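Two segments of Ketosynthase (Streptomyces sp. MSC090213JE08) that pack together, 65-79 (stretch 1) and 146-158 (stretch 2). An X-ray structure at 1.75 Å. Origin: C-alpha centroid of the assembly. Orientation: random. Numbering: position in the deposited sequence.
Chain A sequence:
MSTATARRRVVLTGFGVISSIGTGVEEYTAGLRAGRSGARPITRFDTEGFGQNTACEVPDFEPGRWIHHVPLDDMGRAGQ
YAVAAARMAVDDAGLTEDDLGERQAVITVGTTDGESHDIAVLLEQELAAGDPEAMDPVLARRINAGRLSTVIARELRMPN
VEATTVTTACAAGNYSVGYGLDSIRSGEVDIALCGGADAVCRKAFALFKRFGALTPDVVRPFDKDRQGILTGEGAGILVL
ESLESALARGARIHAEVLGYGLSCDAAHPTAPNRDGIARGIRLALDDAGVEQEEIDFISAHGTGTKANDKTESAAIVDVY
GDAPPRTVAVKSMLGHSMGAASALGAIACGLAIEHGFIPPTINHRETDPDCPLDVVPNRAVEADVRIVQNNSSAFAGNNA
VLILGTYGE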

ATOM      1  N   ARG A  65     -26.842   1.308   4.291  1.00 56.20           N
ATOM      2  CA  ARG A  65     -27.240   0.314   3.299  1.00 57.01           C
ATOM      3  C   ARG A  65     -26.283  -0.887   3.341  1.00 57.08           C
ATOM      4  O   ARG A  65     -26.685  -1.997   3.032  1.00 61.74           O
ATOM      5  N   TRP A  66     -25.027  -0.668   3.756  1.00 54.60           N
ATOM      6  CA  TRP A  66     -23.938  -1.604   3.480  1.00 55.77           C
ATOM      7  C   TRP A  66     -23.258  -2.096   4.757  1.00 46.00           C
ATOM      8  O   TRP A  66     -22.784  -3.256   4.814  1.00 52.96           O
ATOM      9  N   ILE A  67     -23.147  -1.186   5.727  1.00 41.24           N
ATOM     10  CA  ILE A  67     -22.322  -1.377   6.895  1.00 43.46           C
ATOM     11  C   ILE A  67     -23.226  -1.704   8.078  1.00 49.58           C
ATOM     12  O   ILE A  67     -24.131  -0.933   8.411  1.00 44.82           O
ATOM     13  N   HIS A  68     -22.942  -2.860   8.679  1.00 41.04           N
ATOM     14  CA  HIS A  68     -23.829  -3.441   9.695  1.00 44.66           C
ATOM     15  C   HIS A  68     -23.132  -3.593  11.038  1.00 45.24           C
ATOM     16  O   HIS A  68     -23.805  -3.474  12.111  1.00 44.41           O
ATOM     17  N   HIS A  69     -21.829  -3.929  11.008  1.00 40.80           N
ATOM     18  CA  HIS A  69     -21.131  -4.447  12.152  1.00 41.56           C
ATOM     19  C   HIS A  69     -20.136  -3.448  12.702  1.00 42.25           C
ATOM     20  O   HIS A  69     -19.978  -3.376  13.848  1.00 42.17           O
ATOM     21  N   VAL A  70     -19.405  -2.765  11.816  1.00 41.65           N
ATOM     22  CA  VAL A  70     -18.367  -1.901  12.232  1.00 44.12           C
ATOM     23  C   VAL A  70     -19.009  -0.559  12.568  1.00 39.36           C
ATOM     24  O   VAL A  70     -19.656   0.029  11.716  1.00 41.17           O
ATOM     25  N   PRO A  71     -18.805   0.020  13.765  1.00 43.26           N
ATOM     26  CA  PRO A  71     -19.264   1.377  14.024  1.00 41.56           C
ATOM     27  C   PRO A  71     -18.665   2.341  13.003  1.00 48.51           C
ATOM     28  O   PRO A  71     -17.483   2.240  12.717  1.00 41.53           O
ATOM     29  N   LEU A  72     -19.488   3.258  12.509  1.00 39.22           N
ATOM     30  CA  LEU A  72     -19.055   4.235  11.497  1.00 42.52           C
ATOM     31  C   LEU A  72     -17.898   5.094  11.993  1.00 47.30           C
ATOM     32  O   LEU A  72     -17.013   5.472  11.169  1.00 45.16           O
ATOM     33  N   ASP A  73     -17.817   5.388  13.300  1.00 39.70           N
ATOM     34  CA  ASP A  73     -16.766   6.237  13.728  1.00 43.43           C
ATOM     35  C   ASP A  73     -15.420   5.479  13.783  1.00 39.43           C
ATOM     36  O   ASP A  73     -14.422   6.078  14.087  1.00 43.78           O
ATOM     37  N   ASP A  74     -15.420   4.173  13.520  1.00 39.49           N
ATOM     38  CA  ASP A  74     -14.167   3.428  13.438  1.00 43.22           C
ATOM     39  C   ASP A  74     -13.491   3.702  12.100  1.00 46.44           C
ATOM     40  O   ASP A  74     -12.379   3.285  11.880  1.00 42.98           O
ATOM     41  N   MET A  75     -14.214   4.339  11.186  1.00 43.48           N
ATOM     42  CA  MET A  75     -13.704   4.550   9.816  1.00 43.40           C
ATOM     43  C   MET A  75     -13.916   6.003   9.451  1.00 49.21           C
ATOM     44  O   MET A  75     -14.941   6.578   9.836  1.00 42.16           O
ATOM     45  N   GLY A  76     -13.011   6.564   8.645  1.00 40.81           N
ATOM     46  CA  GLY A  76     -13.362   7.725   7.931  1.00 40.48           C
ATOM     47  C   GLY A  76     -14.081   7.358   6.662  1.00 41.71           C
ATOM     48  O   GLY A  76     -14.419   6.202   6.407  1.00 41.56           O
ATOM     49  N   ARG A  77     -14.279   8.357   5.818  1.00 43.47           N
ATOM     50  CA  ARG A  77     -15.045   8.173   4.640  1.00 42.89           C
ATOM     51  C   ARG A  77     -14.428   7.107   3.723  1.00 38.17           C
ATOM     52  O   ARG A  77     -15.128   6.336   3.091  1.00 41.36           O
ATOM     53  N   ALA A  78     -13.097   7.106   3.564  1.00 38.74           N
ATOM     54  CA  ALA A  78     -12.538   6.186   2.614  1.00 39.44           C
ATOM     55  C   ALA A  78     -12.825   4.744   3.070  1.00 33.90           C
ATOM     56  O   ALA A  78     -13.134   3.883   2.243  1.00 39.07           O
ATOM     57  N   GLY A  79     -12.662   4.517   4.369  1.00 38.10           N
ATOM     58  CA  GLY A  79     -12.913   3.202   4.988  1.00 37.93           C
ATOM     59  C   GLY A  79     -14.362   2.806   4.809  1.00 39.61           C
ATOM     60  O   GLY A  79     -14.672   1.704   4.450  1.00 38.20           O
ATOM     61  N   GLY A 146      -3.729   1.199   6.947  1.00 34.99           N
ATOM     62  CA  GLY A 146      -3.862  -0.234   7.140  1.00 37.44           C
ATOM     63  C   GLY A 146      -5.285  -0.578   7.484  1.00 38.92           C
ATOM     64  O   GLY A 146      -5.794  -1.642   7.162  1.00 35.65           O
ATOM     65  N   ARG A 147      -5.925   0.375   8.151  1.00 36.16           N
ATOM     66  CA  ARG A 147      -7.284   0.162   8.593  1.00 38.11           C
ATOM     67  C   ARG A 147      -8.275  -0.065   7.433  1.00 38.14           C
ATOM     68  O   ARG A 147      -9.256  -0.761   7.612  1.00 37.36           O
ATOM     69  N   LEU A 148      -8.037   0.488   6.231  1.00 35.39           N
ATOM     70  CA  LEU A 148      -8.931   0.338   5.145  1.00 39.52           C
ATOM     71  C   LEU A 148      -9.169  -1.125   4.803  1.00 40.77           C
ATOM     72  O   LEU A 148     -10.248  -1.465   4.323  1.00 40.14           O
ATOM     73  N   SER A 149      -8.141  -1.966   4.999  1.00 38.12           N
ATOM     74  CA  SER A 149      -8.215  -3.374   4.710  1.00 37.05           C
ATOM     75  C   SER A 149      -8.823  -4.138   5.864  1.00 38.14           C
ATOM     76  O   SER A 149      -9.671  -4.976   5.632  1.00 40.79           O
ATOM     77  N   THR A 150      -8.377  -3.826   7.068  1.00 38.98           N
ATOM     78  CA  THR A 150      -8.781  -4.573   8.263  1.00 39.71           C
ATOM     79  C   THR A 150     -10.274  -4.362   8.559  1.00 43.55           C
ATOM     80  O   THR A 150     -10.944  -5.295   9.007  1.00 39.48           O
ATOM     81  N   VAL A 151     -10.823  -3.167   8.295  1.00 38.72           N
ATOM     82  CA  VAL A 151     -12.253  -2.965   8.612  1.00 41.20           C
ATOM     83  C   VAL A 151     -13.146  -3.840   7.736  1.00 39.24           C
ATOM     84  O   VAL A 151     -14.250  -4.138   8.161  1.00 42.07           O
ATOM     85  N   ILE A 152     -12.742  -4.123   6.493  1.00 37.07           N
ATOM     86  CA  ILE A 152     -13.476  -5.005   5.640  1.00 38.27           C
ATOM     87  C   ILE A 152     -13.548  -6.370   6.316  1.00 40.69           C
ATOM     88  O   ILE A 152     -14.610  -6.993   6.297  1.00 40.36           O
ATOM     89  N   ALA A 153     -12.406  -6.823   6.843  1.00 39.18           N
ATOM     90  CA  ALA A 153     -12.390  -8.142   7.463  1.00 39.30           C
ATOM     91  C   ALA A 153     -13.357  -8.114   8.649  1.00 40.63           C
ATOM     92  O   ALA A 153     -14.097  -9.101   8.926  1.00 41.04           O
ATOM     93  N   ARG A 154     -13.308  -7.014   9.389  1.00 39.13           N
ATOM     94  CA  ARG A 154     -14.167  -6.832  10.554  1.00 42.93           C
ATOM     95  C   ARG A 154     -15.638  -6.912  10.148  1.00 41.37           C
ATOM     96  O   ARG A 154     -16.436  -7.623  10.768  1.00 41.56           O
ATOM     97  N   GLU A 155     -16.010  -6.134   9.151  1.00 39.24           N
ATOM     98  CA  GLU A 155     -17.414  -6.065   8.705  1.00 44.78           C
ATOM     99  C   GLU A 155     -17.907  -7.418   8.147  1.00 45.62           C
ATOM    100  O   GLU A 155     -19.055  -7.830   8.394  1.00 44.65           O
ATOM    101  N   LEU A 156     -17.054  -8.131   7.402  1.00 40.32           N
ATOM    102  CA  LEU A 156     -17.481  -9.358   6.783  1.00 40.07           C
ATOM    103  C   LEU A 156     -17.217 -10.577   7.684  1.00 41.93           C
ATOM    104  O   LEU A 156     -17.524 -11.715   7.260  1.00 48.08           O
ATOM    105  N   ARG A 157     -16.673 -10.337   8.882  1.00 40.70           N
ATOM    106  CA  ARG A 157     -16.426 -11.352   9.896  1.00 44.52           C
ATOM    107  C   ARG A 157     -15.451 -12.405   9.378  1.00 49.87           C
ATOM    108  O   ARG A 157     -15.686 -13.600   9.495  1.00 47.98           O
ATOM    109  N   MET A 158     -14.345 -11.928   8.809  1.00 40.97           N
ATOM    110  CA  MET A 158     -13.341 -12.756   8.226  1.00 43.06           C
ATOM    111  C   MET A 158     -12.044 -12.586   9.001  1.00 47.12           C
ATOM    112  O   MET A 158     -11.287 -11.641   8.769  1.00 45.41           O
TER

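The contact between the loop-rich segment 65-79 and the helix of segment 146-158 buries 619 Å² and is organised around Glu155, the residue that loses most area to the other stretch. Its CA-to-CB bond lies sideways to the loop, but the t, p combination of chi1 and chi2 brings the carboxylate in among three consecutive backbone amides. His68 N donates to Glu155 OE2 at 2.7 Å, while His69 N and Val70 N both donate to Glu155 OE1, at 2.8 and 3.0 Å. A buried carboxylate thus satisfies a run of loop NH groups that lie outside regular secondary structure, and OE2 gains a further hydrogen bond elsewhere in the structure. Trp66 O, 3.5 Å from Glu155 OE2, forms no bond, since both atoms are acceptors.

His69 adds a second link to the same residue. Its side chain points toward the helix with chi1 m, and ND1 donates to the backbone Glu155 O at 2.9 Å with a nearly straight angle of 168°; the acceptor sits at the ring edge, near its plane, as a bond to a ring nitrogen requires. Glu155 is therefore held through both its side chain and its carbonyl. Beside this bond, Arg157 CG comes within 4.2 Å of His69 ND1, at the residue where the chain leaves the helix in a Schellman motif with positive phi.

Asp74 is the other polar centre, and it points toward the helix with chi1 m. Arg154 starts out sideways, yet its m, t, p side chain carries the guanidinium to Asp74 OD2, which accepts from both NH1 and NH2 at 3.0 Å; the pair is a salt bridge made through one carboxylate oxygen. Arg147, reaching over with chi1 and chi2 both t, uses NH1 to donate to the backbone Asp74 O at 2.8 Å, and its NE and NH2 are satisfied elsewhere in the structure.

Apolar side chains complete the contact, beside the polar groups and beyond them. Val70, chi1 t, points toward the helix and lays CG2 3.7 Å from Arg154 CB, with its CG1 over one face of the Arg154 guanidinium. Val151, chi1 m, points back toward the loop, where its CG1 meets Met75 CG at 3.8 Å. Farther along, Leu148 (m, t) extends CD2 to 4.1 Å from Ala78 CB and 3.5 Å from Gly79 N. Gly79 has no side chain, and here the backbones draw close, with CA of Gly79 4.9 Å from CA of Leu148.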

ATOM      1  CB  ARG A  65     -27.322   0.925   1.895  1.00 65.82           C
ATOM      2  CG  ARG A  65     -28.631   1.649   1.603  1.00 74.35           C
ATOM      3  CD  ARG A  65     -28.826   2.088   0.154  1.00 80.95           C
ATOM      4  NE  ARG A  65     -28.731   1.053  -0.884  1.00 91.71           N
ATOM      5  CZ  ARG A  65     -29.483  -0.055  -0.983  1.00 91.82           C
ATOM      6  NH1 ARG A  65     -29.954  -0.667   0.091  1.00 78.43           N
ATOM      7  NH2 ARG A  65     -29.745  -0.567  -2.176  1.00 88.50           N
ATOM      8  CB  TRP A  66     -22.914  -0.902   2.589  1.00 54.71           C
ATOM      9  CG  TRP A  66     -23.554  -0.012   1.564  1.00 58.30           C
ATOM     10  CD1 TRP A  66     -23.604   1.354   1.548  1.00 55.44           C
ATOM     11  CD2 TRP A  66     -24.253  -0.455   0.400  1.00 58.71           C
ATOM     12  NE1 TRP A  66     -24.261   1.799   0.432  1.00 57.15           N
ATOM     13  CE2 TRP A  66     -24.697   0.709  -0.274  1.00 67.13           C
ATOM     14  CE3 TRP A  66     -24.551  -1.716  -0.127  1.00 63.44           C
ATOM     15  CZ2 TRP A  66     -25.405   0.636  -1.469  1.00 61.83           C
ATOM     16  CZ3 TRP A  66     -25.277  -1.784  -1.294  1.00 60.84           C
ATOM     17  CH2 TRP A  66     -25.697  -0.624  -1.949  1.00 67.84           C
ATOM     18  CB  ILE A  67     -21.448  -0.154   7.177  1.00 42.33           C
ATOM     19  CG1 ILE A  67     -20.592   0.162   5.950  1.00 46.57           C
ATOM     20  CG2 ILE A  67     -20.580  -0.384   8.396  1.00 42.02           C
ATOM     21  CD1 ILE A  67     -19.820   1.431   6.074  1.00 44.06           C
ATOM     22  CB  HIS A  68     -24.347  -4.790   9.193  1.00 49.76           C
ATOM     23  CG  HIS A  68     -25.278  -4.675   8.046  1.00 54.26           C
ATOM     24  ND1 HIS A  68     -26.621  -4.378   8.218  1.00 60.34           N
ATOM     25  CD2 HIS A  68     -25.083  -4.850   6.725  1.00 54.63           C
ATOM     26  CE1 HIS A  68     -27.199  -4.326   7.042  1.00 63.39           C
ATOM     27  NE2 HIS A  68     -26.278  -4.609   6.115  1.00 61.31           N
ATOM     28  CB  HIS A  69     -20.392  -5.745  11.827  1.00 45.58           C
ATOM     29  CG  HIS A  69     -21.329  -6.826  11.481  1.00 47.93           C
ATOM     30  ND1 HIS A  69     -21.177  -7.630  10.366  1.00 48.80           N
ATOM     31  CD2 HIS A  69     -22.454  -7.223  12.110  1.00 51.77           C
ATOM     32  CE1 HIS A  69     -22.163  -8.498  10.343  1.00 50.75           C
ATOM     33  NE2 HIS A  69     -22.972  -8.250  11.382  1.00 47.00           N
ATOM     34  CB  VAL A  70     -17.321  -1.752  11.110  1.00 38.24           C
ATOM     35  CG1 VAL A  70     -16.259  -0.757  11.527  1.00 43.33           C
ATOM     36  CG2 VAL A  70     -16.695  -3.094  10.763  1.00 41.64           C
ATOM     37  CB  PRO A  71     -18.719   1.712  15.405  1.00 42.11           C
ATOM     38  CG  PRO A  71     -18.496   0.366  16.052  1.00 44.63           C
ATOM     39  CD  PRO A  71     -18.150  -0.572  14.926  1.00 42.60           C
ATOM     40  CB  LEU A  72     -20.245   5.095  11.063  1.00 44.26           C
ATOM     41  CG  LEU A  72     -21.363   4.341  10.347  1.00 43.97           C
ATOM     42  CD1 LEU A  72     -22.501   5.298   9.984  1.00 50.25           C
ATOM     43  CD2 LEU A  72     -20.833   3.625   9.122  1.00 47.48           C
ATOM     44  CB  ASP A  73     -17.078   6.940  15.040  1.00 52.60           C
ATOM     45  CG  ASP A  73     -17.142   6.036  16.245  1.00 56.87           C
ATOM     46  OD1 ASP A  73     -16.829   4.817  16.124  1.00 61.90           O
ATOM     47  OD2 ASP A  73     -17.564   6.552  17.285  1.00 51.81           O
ATOM     48  CB  ASP A  74     -14.430   1.931  13.614  1.00 40.18           C
ATOM     49  CG  ASP A  74     -14.527   1.516  15.066  1.00 48.77           C
ATOM     50  OD1 ASP A  74     -14.451   2.409  15.920  1.00 49.09           O
ATOM     51  OD2 ASP A  74     -14.635   0.279  15.315  1.00 47.08           O
ATOM     52  CB  MET A  75     -14.505   3.749   8.806  1.00 43.58           C
ATOM     53  CG  MET A  75     -14.530   2.291   9.081  1.00 43.81           C
ATOM     54  SD  MET A  75     -15.757   1.434   8.158  1.00 46.60           S
ATOM     55  CE  MET A  75     -17.209   1.667   9.192  1.00 47.88           C
ATOM     56  CB  ARG A  77     -15.207   9.540   3.965  1.00 49.16           C
ATOM     57  CG  ARG A  77     -16.228   9.541   2.843  1.00 52.58           C
ATOM     58  CD  ARG A  77     -17.645   9.197   3.294  1.00 59.38           C
ATOM     59  NE  ARG A  77     -18.387  10.380   3.720  1.00 73.28           N
ATOM     60  CZ  ARG A  77     -19.319  11.016   3.011  1.00 59.04           C
ATOM     61  NH1 ARG A  77     -19.622  10.643   1.779  1.00 52.57           N
ATOM     62  NH2 ARG A  77     -19.953  12.037   3.560  1.00 67.31           N
ATOM     63  CB  ALA A  78     -11.067   6.416   2.457  1.00 39.58           C
ATOM     64  CB  ARG A 147      -7.627   1.301   9.557  1.00 40.09           C
ATOM     65  CG  ARG A 147      -9.074   1.272  10.007  1.00 46.26           C
ATOM     66  CD  ARG A 147      -9.346   2.405  10.983  1.00 45.51           C
ATOM     67  NE  ARG A 147      -8.668   2.115  12.219  1.00 49.90           N
ATOM     68  CZ  ARG A 147      -9.242   1.870  13.371  1.00 46.49           C
ATOM     69  NH1 ARG A 147     -10.548   2.009  13.512  1.00 52.99           N
ATOM     70  NH2 ARG A 147      -8.470   1.555  14.394  1.00 42.67           N
ATOM     71  CB  LEU A 148      -8.380   1.021   3.897  1.00 40.44           C
ATOM     72  CG  LEU A 148      -8.155   2.525   4.006  1.00 45.30           C
ATOM     73  CD1 LEU A 148      -7.698   3.069   2.661  1.00 46.68           C
ATOM     74  CD2 LEU A 148      -9.414   3.229   4.467  1.00 46.51           C
ATOM     75  CB  SER A 149      -6.813  -3.904   4.341  1.00 39.16           C
ATOM     76  OG  SER A 149      -6.614  -3.604   2.982  1.00 53.12           O
ATOM     77  CB  THR A 150      -7.943  -4.236   9.497  1.00 40.17           C
ATOM     78  OG1 THR A 150      -8.062  -2.857   9.868  1.00 41.62           O
ATOM     79  CG2 THR A 150      -6.496  -4.647   9.304  1.00 42.97           C
ATOM     80  CB  VAL A 151     -12.718  -1.507   8.510  1.00 40.82           C
ATOM     81  CG1 VAL A 151     -12.176  -0.675   9.642  1.00 44.45           C
ATOM     82  CG2 VAL A 151     -12.399  -0.932   7.140  1.00 42.83           C
ATOM     83  CB  ILE A 152     -12.874  -5.140   4.249  1.00 35.93           C
ATOM     84  CG1 ILE A 152     -12.985  -3.803   3.509  1.00 39.45           C
ATOM     85  CG2 ILE A 152     -13.526  -6.297   3.513  1.00 40.08           C
ATOM     86  CD1 ILE A 152     -12.226  -3.736   2.250  1.00 39.37           C
ATOM     87  CB  ALA A 153     -11.006  -8.562   7.875  1.00 39.10           C
ATOM     88  CB  ARG A 154     -13.872  -5.501  11.245  1.00 40.62           C
ATOM     89  CG  ARG A 154     -12.585  -5.520  12.045  1.00 46.03           C
ATOM     90  CD  ARG A 154     -12.394  -4.242  12.819  1.00 48.73           C
ATOM     91  NE  ARG A 154     -13.464  -4.021  13.769  1.00 46.67           N
ATOM     92  CZ  ARG A 154     -13.725  -2.832  14.319  1.00 52.77           C
ATOM     93  NH1 ARG A 154     -12.922  -1.815  14.063  1.00 52.56           N
ATOM     94  NH2 ARG A 154     -14.767  -2.680  15.121  1.00 51.82           N
ATOM     95  CB  GLU A 155     -17.533  -4.978   7.652  1.00 41.09           C
ATOM     96  CG  GLU A 155     -18.910  -4.877   7.054  1.00 41.29           C
ATOM     97  CD  GLU A 155     -20.023  -4.462   8.012  1.00 42.13           C
ATOM     98  OE1 GLU A 155     -19.719  -3.983   9.121  1.00 40.77           O
ATOM     99  OE2 GLU A 155     -21.212  -4.631   7.620  1.00 48.71           O
ATOM    100  CB  LEU A 156     -16.827  -9.493   5.413  1.00 39.82           C
ATOM    101  CG  LEU A 156     -17.204  -8.362   4.459  1.00 41.42           C
ATOM    102  CD1 LEU A 156     -16.502  -8.535   3.135  1.00 46.35           C
ATOM    103  CD2 LEU A 156     -18.706  -8.292   4.288  1.00 44.92           C
ATOM    104  CB  ARG A 157     -17.769 -11.963  10.316  1.00 46.26           C
ATOM    105  CG  ARG A 157     -18.716 -10.941  10.925  1.00 52.04           C
ATOM    106  CD  ARG A 157     -18.212 -10.425  12.248  1.00 57.17           C
ATOM    107  NE  ARG A 157     -18.064 -11.506  13.209  1.00 62.37           N
ATOM    108  CZ  ARG A 157     -17.376 -11.427  14.343  1.00 62.85           C
ATOM    109  NH1 ARG A 157     -16.796 -10.286  14.692  1.00 56.23           N
ATOM    110  NH2 ARG A 157     -17.251 -12.503  15.105  1.00 61.54           N
ATOM    111  CB  MET A 158     -13.103 -12.358   6.782  1.00 42.86           C
ATOM    112  CG  MET A 158     -14.305 -12.523   5.911  1.00 45.38           C
ATOM    113  SD  MET A 158     -14.110 -11.801   4.273  1.00 51.01           S
ATOM    114  CE  MET A 158     -12.915 -12.946   3.580  1.00 58.16           C
TER